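Local coordinates for protein probable tautomerase/dehalogenase AU4130 (Aspergillus fumigatus Af293, PDB 3C6V) that probably acts as a tautomerase or dehalogenase of the oxalocrotonate tautomerase type and assembles as a trimer, although its activity has not been established, at residues 25-30 with 60-65; 77-82 with 119-124; 84-89 with 125-130. All blocks are in the same frame, centred on the assembly; numbering follows the deposited sequence.

Interaction 1: residues 25-30 with 60-65; sequences WLIQHS and VQVHFI
Residues 25-29 pair with 61-65 as parallel strands, Trp25 opposite Val62 and Ile27 opposite Phe64, in the beta-alpha-beta unit whose crossover is helix 36-51. Such a unit is the building block of the tautomerase fold. Ile27 uses both its backbone groups, N to His63 O (2.8 Å) and O to Ile65 N (2.8 Å), and Trp25 does likewise with Gln61 O and His63 N. The last bond, His29 N to Ile65 O, is longer at 3.1 Å and more bent.

On the helix-facing side, Ile27 lies alongside Phe64 and points the same way. With CG1 anti to the carbonyl carbon (chi1 -58°) and the chain extended beyond it, Ile27 CD1 comes to 3.7 Å from CE2 of the Phe64 ring and 3.8 Å from CG1 of Val62. The indole of Trp25 leads away from strand 61-65, toward helices 36-51 and 97-115, and its NE1 bonds to Tyr50 OH.

The other side, carrying Leu26, Gln28, His63 and Ile65, faces the trimer interface. There Leu26 CD1 meets Ile65 CD1 at 3.7 Å, the two side chains crossing at a slant. Both imidazole nitrogens of His63 are engaged: ND1 bonds to Ser72 of the second subunit, while NE2 donates to Gln61 OE1 at 2.8 Å, with that oxygen in the ring plane.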
# COMPACT_ATOMS: atom_id res chain seq x y z
N TRP B 25 9.58 -1.02 1.85
CA TRP B 25 9.55 0.28 1.19
C TRP B 25 9.05 0.12 -0.26
O TRP B 25 9.54 -0.74 -0.99
CB TRP B 25 10.93 0.95 1.17
CG TRP B 25 11.43 1.46 2.54
CD1 TRP B 25 11.43 0.80 3.76
CD2 TRP B 25 12.03 2.73 2.78
NE1 TRP B 25 12.01 1.60 4.73
CE2 TRP B 25 12.37 2.79 4.16
CE3 TRP B 25 12.31 3.83 1.97
CZ2 TRP B 25 12.95 3.92 4.74
CZ3 TRP B 25 12.90 4.95 2.53
CH2 TRP B 25 13.24 4.98 3.92
N LEU B 26 8.06 0.92 -0.64
CA LEU B 26 7.57 0.97 -2.01
C LEU B 26 7.92 2.34 -2.56
O LEU B 26 7.56 3.37 -1.96
CB LEU B 26 6.05 0.74 -2.05
CG LEU B 26 5.38 0.86 -3.43
CD1 LEU B 26 5.94 -0.26 -4.39
CD2 LEU B 26 3.88 0.75 -3.31
N ILE B 27 8.65 2.35 -3.67
CA ILE B 27 9.18 3.62 -4.19
C ILE B 27 8.72 3.76 -5.64
O ILE B 27 9.24 3.09 -6.54
CB ILE B 27 10.74 3.67 -4.09
CG1 ILE B 27 11.18 3.46 -2.63
CG2 ILE B 27 11.27 5.03 -4.61
CD1 ILE B 27 12.73 3.57 -2.38
N GLN B 28 7.71 4.59 -5.83
CA GLN B 28 7.17 4.90 -7.16
C GLN B 28 7.91 6.14 -7.69
O GLN B 28 8.23 7.03 -6.91
CB GLN B 28 5.68 5.22 -7.04
CG GLN B 28 4.81 3.98 -6.77
CD GLN B 28 3.45 4.34 -6.20
OE1 GLN B 28 3.31 4.52 -5.00
NE2 GLN B 28 2.47 4.49 -7.06
N HIS B 29 8.17 6.21 -9.00
CA HIS B 29 8.99 7.32 -9.53
C HIS B 29 8.76 7.49 -11.02
O HIS B 29 8.33 6.54 -11.73
CB HIS B 29 10.49 7.06 -9.25
CG HIS B 29 11.00 5.80 -9.89
ND1 HIS B 29 11.49 5.76 -11.18
CD2 HIS B 29 11.07 4.53 -9.42
CE1 HIS B 29 11.83 4.52 -11.49
NE2 HIS B 29 11.60 3.75 -10.43
N SER B 30 9.05 8.69 -11.52
CA SER B 30 8.90 8.96 -12.96
C SER B 30 10.01 8.29 -13.79
O SER B 30 11.03 7.86 -13.25
CB SER B 30 8.89 10.49 -13.20
OG SER B 30 9.79 11.12 -12.28
N VAL B 60 14.81 -6.22 5.28
CA VAL B 60 14.60 -4.93 4.61
C VAL B 60 14.28 -5.18 3.15
O VAL B 60 15.13 -5.65 2.42
CB VAL B 60 15.80 -4.00 4.75
CG1 VAL B 60 15.49 -2.65 4.10
CG2 VAL B 60 16.20 -3.82 6.22
N GLN B 61 13.04 -4.88 2.75
CA GLN B 61 12.62 -4.99 1.35
C GLN B 61 12.38 -3.60 0.78
O GLN B 61 11.69 -2.77 1.41
CB GLN B 61 11.34 -5.82 1.22
CG GLN B 61 11.52 -7.27 1.77
CD GLN B 61 10.66 -8.27 1.04
OE1 GLN B 61 10.03 -7.94 0.04
NE2 GLN B 61 10.63 -9.51 1.53
N VAL B 62 12.93 -3.37 -0.41
CA VAL B 62 12.78 -2.09 -1.09
C VAL B 62 12.43 -2.40 -2.53
O VAL B 62 13.22 -3.09 -3.23
CB VAL B 62 14.10 -1.27 -1.05
CG1 VAL B 62 13.93 0.05 -1.83
CG2 VAL B 62 14.57 -0.98 0.40
N HIS B 63 11.24 -1.96 -2.95
CA HIS B 63 10.76 -2.27 -4.30
C HIS B 63 10.44 -0.96 -5.03
O HIS B 63 9.70 -0.13 -4.51
CB HIS B 63 9.53 -3.17 -4.27
CG HIS B 63 9.74 -4.47 -3.53
ND1 HIS B 63 10.38 -5.55 -4.09
CD2 HIS B 63 9.42 -4.85 -2.27
CE1 HIS B 63 10.44 -6.54 -3.22
NE2 HIS B 63 9.86 -6.14 -2.11
N PHE B 64 11.00 -0.82 -6.22
CA PHE B 64 10.82 0.38 -7.04
C PHE B 64 9.80 0.09 -8.13
O PHE B 64 9.81 -1.01 -8.74
CB PHE B 64 12.16 0.76 -7.74
CG PHE B 64 13.21 1.29 -6.80
CD1 PHE B 64 14.03 0.41 -6.11
CD2 PHE B 64 13.35 2.66 -6.57
CE1 PHE B 64 15.00 0.87 -5.20
CE2 PHE B 64 14.35 3.15 -5.69
CZ PHE B 64 15.16 2.25 -5.01
N ILE B 65 8.91 1.06 -8.40
CA ILE B 65 7.95 0.92 -9.52
C ILE B 65 8.00 2.17 -10.37
O ILE B 65 7.65 3.28 -9.91
CB ILE B 65 6.52 0.64 -9.04
CG1 ILE B 65 6.43 -0.77 -8.40
CG2 ILE B 65 5.54 0.80 -10.22
CD1 ILE B 65 4.99 -1.12 -7.89

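Interaction 2: residues 77-82 with 119-124; sequences EQHPNF and GIDWEY
Two side-chain pairs, each crossing at about a right angle, flank the point where the loop before strand 82-90 reaches the start of strand 121-129. Asn81 lies across Ile120 in one pair, and His79 across Asp121 in the other. With CG of Asn81 anti to its own N (chi1 -162°), the amide swings over the isoleucine and OD1 comes to 3.6 Å from Ile120 CG1. The ND2 end lies 3.1 Å from Gly119 O and donates a hydrogen bond to Lys118 O. It thus reaches the Schellman motif that closes helix 97-115, in which Gly119, with its positive phi, is the C-prime residue.

The imidazole of His79 and the carboxylate of Asp121 are turned 80° apart, although their closest approach is too short in the model to be trusted. Over one face of the same ring, toward its rim, sits Phe82 CB, 3.8 Å above the plane. Between the pairs runs the backbone hydrogen bond from Asp121 N to Asn81 O (3.2 Å). It begins the parallel pairing of Phe82 with Asp121, where Phe82 CA also approaches Asp121 O at 3.1 Å.

OD1 of Asp121 accepts a hydrogen bond from Asn137 of the third subunit. The chemistry therefore points two ways from this sheet end: the Asn81 amide fastens the loop to the helix terminus, and the aspartate carboxylate joins it to the neighbouring chain.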
# COMPACT_ATOMS: atom_id res chain seq x y z
N GLU B 77 -0.55 17.85 -12.12
CA GLU B 77 0.57 17.98 -13.09
C GLU B 77 1.08 16.58 -13.40
O GLU B 77 1.34 15.79 -12.48
CB GLU B 77 1.71 18.85 -12.49
CG GLU B 77 2.98 19.05 -13.40
CD GLU B 77 4.24 19.63 -12.68
OE1 GLU B 77 4.14 20.08 -11.52
OE2 GLU B 77 5.35 19.62 -13.29
N GLN B 78 1.26 16.25 -14.69
CA GLN B 78 2.04 15.03 -15.00
C GLN B 78 3.52 15.27 -14.67
O GLN B 78 4.31 15.75 -15.52
CB GLN B 78 1.82 14.58 -16.46
CG GLN B 78 0.34 14.31 -16.70
CD GLN B 78 0.01 13.85 -18.11
OE1 GLN B 78 -1.06 14.15 -18.64
NE2 GLN B 78 0.92 13.12 -18.72
N HIS B 79 3.90 14.95 -13.44
CA HIS B 79 5.23 15.30 -12.94
C HIS B 79 6.32 14.39 -13.50
O HIS B 79 6.27 13.17 -13.28
CB HIS B 79 5.23 15.25 -11.39
CG HIS B 79 6.41 15.94 -10.77
ND1 HIS B 79 6.28 16.86 -9.75
CD2 HIS B 79 7.73 15.84 -11.03
CE1 HIS B 79 7.48 17.30 -9.40
NE2 HIS B 79 8.38 16.70 -10.17
N PRO B 80 7.33 14.97 -14.22
CA PRO B 80 8.39 14.17 -14.84
C PRO B 80 9.62 13.91 -13.93
O PRO B 80 10.58 13.29 -14.39
CB PRO B 80 8.82 15.05 -16.01
CG PRO B 80 8.77 16.47 -15.39
CD PRO B 80 7.51 16.41 -14.49
N ASN B 81 9.61 14.35 -12.68
CA ASN B 81 10.82 14.23 -11.87
C ASN B 81 10.52 14.08 -10.37
O ASN B 81 10.97 14.89 -9.56
CB ASN B 81 11.77 15.42 -12.14
CG ASN B 81 13.19 15.15 -11.69
OD1 ASN B 81 13.71 14.05 -11.87
ND2 ASN B 81 13.82 16.16 -11.07
N PHE B 82 9.79 13.02 -10.02
CA PHE B 82 9.30 12.84 -8.64
C PHE B 82 9.69 11.44 -8.15
O PHE B 82 9.93 10.51 -8.96
CB PHE B 82 7.76 12.98 -8.56
CG PHE B 82 7.04 11.76 -9.04
CD1 PHE B 82 6.70 11.61 -10.38
CD2 PHE B 82 6.74 10.72 -8.15
CE1 PHE B 82 6.05 10.45 -10.85
CE2 PHE B 82 6.13 9.54 -8.62
CZ PHE B 82 5.78 9.41 -9.96
N GLY B 119 17.08 17.88 -8.40
CA GLY B 119 15.83 18.66 -8.52
C GLY B 119 14.56 17.81 -8.38
O GLY B 119 13.46 18.23 -8.80
N ILE B 120 14.68 16.62 -7.77
CA ILE B 120 13.51 15.73 -7.53
C ILE B 120 12.58 16.30 -6.46
O ILE B 120 13.06 16.90 -5.45
CB ILE B 120 14.00 14.33 -7.13
CG1 ILE B 120 14.60 13.64 -8.37
CG2 ILE B 120 12.85 13.47 -6.48
CD1 ILE B 120 15.40 12.29 -8.03
N ASP B 121 11.26 16.19 -6.69
CA ASP B 121 10.29 16.41 -5.62
C ASP B 121 9.95 15.05 -5.05
O ASP B 121 9.58 14.14 -5.80
CB ASP B 121 9.01 17.12 -6.11
CG ASP B 121 9.27 18.57 -6.50
OD1 ASP B 121 10.15 19.23 -5.91
OD2 ASP B 121 8.58 19.06 -7.41
N TRP B 122 10.05 14.90 -3.74
CA TRP B 122 9.82 13.59 -3.13
C TRP B 122 8.92 13.70 -1.91
O TRP B 122 8.91 14.74 -1.25
CB TRP B 122 11.14 12.88 -2.79
CG TRP B 122 11.93 13.41 -1.58
CD1 TRP B 122 12.05 12.81 -0.34
CD2 TRP B 122 12.76 14.58 -1.54
NE1 TRP B 122 12.89 13.56 0.46
CE2 TRP B 122 13.34 14.64 -0.24
CE3 TRP B 122 13.08 15.58 -2.47
CZ2 TRP B 122 14.20 15.68 0.15
CZ3 TRP B 122 13.92 16.61 -2.09
CH2 TRP B 122 14.48 16.66 -0.78
N GLU B 123 8.17 12.63 -1.64
CA GLU B 123 7.30 12.58 -0.46
C GLU B 123 7.34 11.18 0.11
O GLU B 123 7.30 10.19 -0.65
CB GLU B 123 5.86 12.91 -0.84
CG GLU B 123 4.88 12.82 0.33
CD GLU B 123 3.41 12.95 -0.10
OE1 GLU B 123 2.89 12.04 -0.79
OE2 GLU B 123 2.79 13.96 0.26
N TYR B 124 7.44 11.10 1.43
CA TYR B 124 7.29 9.82 2.11
C TYR B 124 6.27 9.91 3.24
O TYR B 124 5.99 11.01 3.76
CB TYR B 124 8.62 9.24 2.60
CG TYR B 124 9.38 10.09 3.65
CD1 TYR B 124 10.55 10.81 3.30
CD2 TYR B 124 8.93 10.14 4.97
CE1 TYR B 124 11.26 11.54 4.28
CE2 TYR B 124 9.60 10.90 5.95
CZ TYR B 124 10.78 11.58 5.59
OH TYR B 124 11.45 12.29 6.58

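Interaction 3: residues 84-89 with 125-130; sequences ALTIYH and FVTEAP
Tyr88 lies alongside Thr127, the methyl CG2 of the threonine pressing on the ring at an oblique angle, 3.3 Å from Tyr88 CD2. The two residues are paired in the parallel strands of the second beta-alpha-beta unit, 82-90 and 121-129, joined by helix 97-115. Thr127 CG2 reaches the ring because it occupies the crowded position between its own N and carbonyl carbon, with OG1 anti to N (chi1 172°). Further along this face Phe125 runs beside Thr86, its CZ 3.7 Å from Thr86 CG2. Here the sheet meets the other subunits: Tyr88 packs against Tyr88 of both neighbours, and Phe125 against Met22 of the third subunit.

Three backbone bonds carry the pairing: Ile87 N to Phe125 O, Thr127 N to Ile87 O (2.8 Å) and His89 N to Thr127 O (2.9 Å). Bonds beyond them, at Phe125 N and Ala129 N, are weak.

The opposite face turns to helix 97-115. There Val126 spreads its two methyls, CG2 lying 3.8 Å from Ile87 CB and CG1 3.7 Å from His89 CB. The imidazole of His89 is gripped at both nitrogens, NE2 by Tyr50 OH and ND1 by a water in the ring plane. Glu128, which also forms a salt bridge with Arg92, receives a hydrogen bond from that water at OE2, 2.7 Å away, while the same water lies 2.9 Å from His89 ND1.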
# COMPACT_ATOMS: atom_id res chain seq x y z
N ALA B 84 7.85 9.05 -4.99
CA ALA B 84 6.82 8.92 -3.97
C ALA B 84 7.08 7.65 -3.19
O ALA B 84 7.08 6.55 -3.76
CB ALA B 84 5.41 8.85 -4.62
N LEU B 85 7.33 7.78 -1.90
CA LEU B 85 7.68 6.62 -1.10
C LEU B 85 6.57 6.26 -0.11
O LEU B 85 5.95 7.15 0.51
CB LEU B 85 8.99 6.87 -0.34
CG LEU B 85 10.22 7.24 -1.18
CD1 LEU B 85 10.36 8.78 -1.33
CD2 LEU B 85 11.45 6.72 -0.41
N THR B 86 6.32 4.96 0.02
CA THR B 86 5.44 4.41 1.05
C THR B 86 6.26 3.46 1.91
O THR B 86 6.85 2.50 1.38
CB THR B 86 4.23 3.63 0.45
OG1 THR B 86 3.55 4.46 -0.51
CG2 THR B 86 3.22 3.24 1.57
N ILE B 87 6.31 3.74 3.22
CA ILE B 87 7.11 2.95 4.17
C ILE B 87 6.19 2.14 5.09
O ILE B 87 5.44 2.71 5.90
CB ILE B 87 8.07 3.86 5.00
CG1 ILE B 87 9.06 4.61 4.05
CG2 ILE B 87 8.89 3.04 6.00
CD1 ILE B 87 9.69 5.85 4.72
N TYR B 88 6.23 0.83 4.96
CA TYR B 88 5.34 -0.01 5.77
C TYR B 88 6.14 -0.49 7.00
O TYR B 88 7.20 -1.11 6.84
CB TYR B 88 4.86 -1.20 4.95
CG TYR B 88 3.99 -0.85 3.78
CD1 TYR B 88 4.53 -0.61 2.51
CD2 TYR B 88 2.60 -0.82 3.91
CE1 TYR B 88 3.72 -0.29 1.44
CE2 TYR B 88 1.78 -0.52 2.83
CZ TYR B 88 2.35 -0.25 1.61
OH TYR B 88 1.54 0.05 0.53
N HIS B 89 5.63 -0.17 8.18
CA HIS B 89 6.25 -0.49 9.45
C HIS B 89 5.24 -1.25 10.32
O HIS B 89 4.03 -1.26 10.04
CB HIS B 89 6.67 0.79 10.18
CG HIS B 89 8.02 1.34 9.79
ND1 HIS B 89 8.59 2.40 10.46
CD2 HIS B 89 8.92 0.95 8.85
CE1 HIS B 89 9.77 2.68 9.92
NE2 HIS B 89 10.00 1.81 8.95
N PHE B 125 5.69 8.76 3.55
CA PHE B 125 4.96 8.60 4.79
C PHE B 125 5.12 7.13 5.23
O PHE B 125 5.54 6.26 4.43
CB PHE B 125 3.50 9.00 4.62
CG PHE B 125 2.69 8.03 3.78
CD1 PHE B 125 1.86 7.09 4.41
CD2 PHE B 125 2.77 8.03 2.39
CE1 PHE B 125 1.08 6.19 3.67
CE2 PHE B 125 2.00 7.10 1.63
CZ PHE B 125 1.16 6.19 2.28
N VAL B 126 4.82 6.89 6.51
CA VAL B 126 4.89 5.57 7.09
C VAL B 126 3.47 5.11 7.42
O VAL B 126 2.66 5.89 7.95
CB VAL B 126 5.71 5.58 8.39
CG1 VAL B 126 5.59 4.20 9.15
CG2 VAL B 126 7.19 5.97 8.09
N THR B 127 3.17 3.86 7.09
CA THR B 127 1.89 3.28 7.41
C THR B 127 2.20 2.03 8.22
O THR B 127 3.25 1.42 8.04
CB THR B 127 1.08 2.99 6.10
OG1 THR B 127 -0.09 2.26 6.44
CG2 THR B 127 1.86 2.19 5.06
N GLU B 128 1.33 1.68 9.17
CA GLU B 128 1.68 0.66 10.16
C GLU B 128 0.73 -0.56 10.13
O GLU B 128 -0.42 -0.45 9.67
CB GLU B 128 1.82 1.28 11.56
CG GLU B 128 3.01 2.25 11.61
CD GLU B 128 3.09 3.11 12.86
OE1 GLU B 128 2.12 3.23 13.63
OE2 GLU B 128 4.16 3.70 13.07
N ALA B 129 1.24 -1.70 10.56
CA ALA B 129 0.54 -3.00 10.47
C ALA B 129 0.81 -3.80 11.75
O ALA B 129 1.91 -3.69 12.31
CB ALA B 129 1.03 -3.77 9.26
N PRO B 130 -0.19 -4.58 12.22
CA PRO B 130 0.01 -5.37 13.45
C PRO B 130 1.07 -6.46 13.32
O PRO B 130 1.04 -7.26 12.37
CB PRO B 130 -1.37 -5.99 13.72
CG PRO B 130 -2.05 -6.00 12.38
CD PRO B 130 -1.55 -4.74 11.68
O HOH W 1 6.84 3.25 12.65

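In the fold
From the N terminus, strand 24-29, helix 36-51 and strand 61-66 come first, and interaction 1 closes this beta-alpha-beta unit before the others open. The chain then starts interaction 2 at 77-82 and interaction 3 at 84-89, traverses helix 97-115 and completes them in the same order at 119-124 and 125-130. These two contacts therefore cross rather than nest, lying in succession along strand 121-129. The units join where central strands 24-29 and 82-90 run antiparallel, with backbone bonds between Leu26 and Thr86 and between Gln28 and Ala84. Ser30 extends this junction to Phe82, tying interaction 1 to interaction 2, and the sheet continues into neighbouring subunits at both outer strands.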